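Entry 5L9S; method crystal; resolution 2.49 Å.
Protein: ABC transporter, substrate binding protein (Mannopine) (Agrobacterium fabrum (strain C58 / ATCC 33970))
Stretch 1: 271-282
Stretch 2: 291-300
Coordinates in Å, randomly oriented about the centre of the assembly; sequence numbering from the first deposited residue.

Stretch 1 (271-282) LSCTPPSQKAIS
Stretch 2 291-300: TLPSAADVEN

Stretch 1 leaves a helix at Ser272, crosses a loop and enters helix 278-282; stretch 2 is a loop leading into helix 295-300. They bury 379 Å² in total; the helix axes approach to 10.9 Å, N-to-C directions 134° apart. No direct hydrogen bond crosses, so van der Waals packing and one water hold the pair. CA atoms pair Thr274 with Leu292 (7.1 Å) and Gln278 with Ala295 (6.0 Å). Ser272 has positive phi (61/51), and Cys273 follows extended (-128/169), its CB pointing away; here the backbone makes the contact, Ser272 O lying 3.7 Å and Cys273 O 3.9 Å from Leu292 CD2. Leu292 (-132/152; m, t) points toward stretch 1, its buried methyl leaving no polar group to satisfy. Thr274 (-95/113, m) suits a mixed site: OG1, 3.6 Å from Pro293 CG, serves water 1 at 2.6 Å, which donates to Pro293 O at 2.9 Å, while CG2 packs on Val298 CG2 (4.2 Å; Val298 t). Pro275 and Pro276 (-75/158, -69/-19) make no contact and lead to Ser277 (-86/134, t), the N-cap, whose OG accepts a weak bond from Ala280 N at 3.3 Å. Gln278 (-71/-33; m, t, chi3 70°) starts sideways, but its end comes nearer: OE1 lies 3.8 Å from Ala295 CB and 3.6 Å from Glu299 OE2 (Glu299 chi1 p, chi2 -148°), the latter a contact without a hydrogen bond. Ile281 (-56/-50; m, t) points toward the second helix's opening turn, CG2 3.9 Å from Pro293 O and 4.0 Å from Ala295 N, CD1 4.5 Å from Ala295 CB; the small alanine presents only a methyl. Pro293 (-67/149) precedes Ser294 (-78/175, p), which caps that helix: OG accepts from Asp297 N at 3.1 Å, and Ser294 N donates to Asp297 OD2 at 2.9 Å. Helical values begin at Ala295 (-66/-35). Ser282 OG (p) donates to Lys279 O at 2.8 Å.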

# COMPACT_ATOMS: atom_id res chain seq x y z
N LEU A 271 -9.71 -7.27 5.32
CA LEU A 271 -9.09 -5.95 5.18
C LEU A 271 -9.24 -5.26 3.82
O LEU A 271 -8.89 -4.08 3.73
CB LEU A 271 -7.60 -6.05 5.56
CG LEU A 271 -7.25 -6.52 6.98
CD1 LEU A 271 -5.82 -7.00 7.05
CD2 LEU A 271 -7.54 -5.46 8.03
N SER A 272 -9.76 -5.95 2.77
CA SER A 272 -9.95 -5.38 1.41
C SER A 272 -8.63 -4.91 0.77
O SER A 272 -8.50 -3.79 0.28
CB SER A 272 -11.00 -4.26 1.42
OG SER A 272 -12.29 -4.74 1.78
N CYS A 273 -7.65 -5.81 0.76
CA CYS A 273 -6.33 -5.55 0.20
C CYS A 273 -5.96 -6.62 -0.78
O CYS A 273 -6.67 -7.63 -0.89
CB CYS A 273 -5.29 -5.42 1.32
SG CYS A 273 -5.45 -6.66 2.64
N THR A 274 -4.87 -6.38 -1.53
CA THR A 274 -4.32 -7.29 -2.52
C THR A 274 -3.22 -8.12 -1.86
O THR A 274 -2.18 -7.56 -1.51
CB THR A 274 -3.87 -6.48 -3.75
OG1 THR A 274 -5.04 -5.91 -4.34
CG2 THR A 274 -3.12 -7.31 -4.79
N PRO A 275 -3.40 -9.45 -1.70
CA PRO A 275 -2.32 -10.28 -1.12
C PRO A 275 -1.19 -10.51 -2.14
O PRO A 275 -1.47 -10.41 -3.35
CB PRO A 275 -3.03 -11.59 -0.75
CG PRO A 275 -4.17 -11.68 -1.67
CD PRO A 275 -4.57 -10.27 -2.07
N PRO A 276 0.07 -10.85 -1.70
CA PRO A 276 1.16 -11.07 -2.68
C PRO A 276 1.03 -12.31 -3.56
O PRO A 276 1.70 -12.40 -4.57
CB PRO A 276 2.41 -11.12 -1.79
CG PRO A 276 1.93 -11.66 -0.50
CD PRO A 276 0.59 -10.99 -0.32
N SER A 277 0.20 -13.29 -3.16
CA SER A 277 -0.02 -14.54 -3.88
C SER A 277 -1.10 -14.37 -4.95
O SER A 277 -2.15 -13.80 -4.68
CB SER A 277 -0.39 -15.65 -2.89
OG SER A 277 -0.79 -16.86 -3.51
N GLN A 278 -0.84 -14.86 -6.15
CA GLN A 278 -1.80 -14.83 -7.26
C GLN A 278 -2.96 -15.81 -7.01
O GLN A 278 -4.10 -15.52 -7.39
CB GLN A 278 -1.08 -15.11 -8.57
CG GLN A 278 -0.13 -13.96 -8.92
CD GLN A 278 0.47 -14.14 -10.28
OE1 GLN A 278 -0.22 -14.02 -11.31
NE2 GLN A 278 1.76 -14.44 -10.30
N LYS A 279 -2.66 -16.94 -6.33
CA LYS A 279 -3.63 -17.94 -5.94
C LYS A 279 -4.58 -17.36 -4.92
O LYS A 279 -5.78 -17.60 -5.04
CB LYS A 279 -2.95 -19.22 -5.39
CG LYS A 279 -3.86 -20.44 -5.27
CD LYS A 279 -3.16 -21.72 -5.70
CE LYS A 279 -4.10 -22.68 -6.39
NZ LYS A 279 -4.85 -23.54 -5.43
N ALA A 280 -4.06 -16.60 -3.92
CA ALA A 280 -4.85 -15.95 -2.87
C ALA A 280 -5.83 -14.94 -3.46
O ALA A 280 -6.98 -14.94 -3.05
CB ALA A 280 -3.94 -15.29 -1.84
N ILE A 281 -5.39 -14.12 -4.47
CA ILE A 281 -6.23 -13.14 -5.17
C ILE A 281 -7.46 -13.84 -5.78
O ILE A 281 -8.59 -13.39 -5.57
CB ILE A 281 -5.46 -12.30 -6.26
CG1 ILE A 281 -4.48 -11.30 -5.64
CG2 ILE A 281 -6.43 -11.56 -7.20
CD1 ILE A 281 -3.29 -10.92 -6.53
N SER A 282 -7.25 -14.94 -6.51
CA SER A 282 -8.31 -15.68 -7.17
C SER A 282 -9.18 -16.51 -6.20
O SER A 282 -10.34 -16.79 -6.51
CB SER A 282 -7.72 -16.58 -8.25
OG SER A 282 -6.87 -17.55 -7.66
N THR A 291 -14.49 -6.04 -5.90
CA THR A 291 -14.02 -4.70 -5.59
C THR A 291 -12.48 -4.60 -5.51
O THR A 291 -11.97 -3.64 -4.94
CB THR A 291 -14.72 -4.19 -4.31
OG1 THR A 291 -14.54 -5.12 -3.24
CG2 THR A 291 -16.20 -3.98 -4.49
N LEU A 292 -11.74 -5.58 -6.07
CA LEU A 292 -10.28 -5.59 -6.00
C LEU A 292 -9.67 -5.84 -7.36
O LEU A 292 -10.32 -6.52 -8.16
CB LEU A 292 -9.80 -6.67 -5.00
CG LEU A 292 -10.09 -6.39 -3.53
CD1 LEU A 292 -10.11 -7.64 -2.74
CD2 LEU A 292 -9.11 -5.45 -2.94
N PRO A 293 -8.43 -5.36 -7.66
CA PRO A 293 -7.84 -5.66 -8.98
C PRO A 293 -7.53 -7.16 -9.11
O PRO A 293 -7.22 -7.88 -8.14
CB PRO A 293 -6.54 -4.84 -8.98
CG PRO A 293 -6.18 -4.71 -7.53
CD PRO A 293 -7.51 -4.54 -6.83
N SER A 294 -7.61 -7.66 -10.33
CA SER A 294 -7.27 -9.05 -10.60
C SER A 294 -5.73 -9.17 -10.64
O SER A 294 -5.06 -8.14 -10.63
CB SER A 294 -7.86 -9.45 -11.95
OG SER A 294 -7.16 -8.75 -12.96
N ALA A 295 -5.18 -10.38 -10.77
CA ALA A 295 -3.75 -10.57 -10.93
C ALA A 295 -3.26 -9.97 -12.29
O ALA A 295 -2.19 -9.37 -12.33
CB ALA A 295 -3.39 -12.05 -10.84
N ALA A 296 -4.07 -10.04 -13.36
CA ALA A 296 -3.72 -9.42 -14.66
C ALA A 296 -3.71 -7.86 -14.58
O ALA A 296 -2.92 -7.23 -15.28
CB ALA A 296 -4.66 -9.89 -15.75
N ASP A 297 -4.56 -7.24 -13.72
CA ASP A 297 -4.55 -5.78 -13.54
C ASP A 297 -3.24 -5.41 -12.88
O ASP A 297 -2.56 -4.51 -13.38
CB ASP A 297 -5.73 -5.26 -12.68
CG ASP A 297 -7.13 -5.42 -13.27
OD1 ASP A 297 -7.34 -5.02 -14.45
OD2 ASP A 297 -8.03 -5.87 -12.53
N VAL A 298 -2.84 -6.16 -11.82
CA VAL A 298 -1.58 -5.96 -11.09
C VAL A 298 -0.35 -6.06 -12.04
O VAL A 298 0.50 -5.17 -12.01
CB VAL A 298 -1.45 -6.85 -9.82
CG1 VAL A 298 -0.18 -6.55 -9.04
CG2 VAL A 298 -2.67 -6.73 -8.90
N GLU A 299 -0.28 -7.06 -12.93
CA GLU A 299 0.88 -7.18 -13.81
C GLU A 299 0.85 -6.29 -15.06
O GLU A 299 1.92 -5.93 -15.55
CB GLU A 299 1.21 -8.64 -14.20
CG GLU A 299 0.09 -9.48 -14.81
CD GLU A 299 0.09 -10.97 -14.51
OE1 GLU A 299 -0.69 -11.71 -15.16
OE2 GLU A 299 0.84 -11.41 -13.60
N ASN A 300 -0.34 -5.92 -15.56
CA ASN A 300 -0.43 -5.15 -16.81
C ASN A 300 -0.86 -3.68 -16.73
O ASN A 300 -0.67 -2.97 -17.73
CB ASN A 300 -1.36 -5.85 -17.80
CG ASN A 300 -1.13 -7.33 -18.00
OD1 ASN A 300 -0.09 -7.90 -17.62
ND2 ASN A 300 -2.09 -7.99 -18.62
O HOH W 1 -6.53 -7.73 -5.36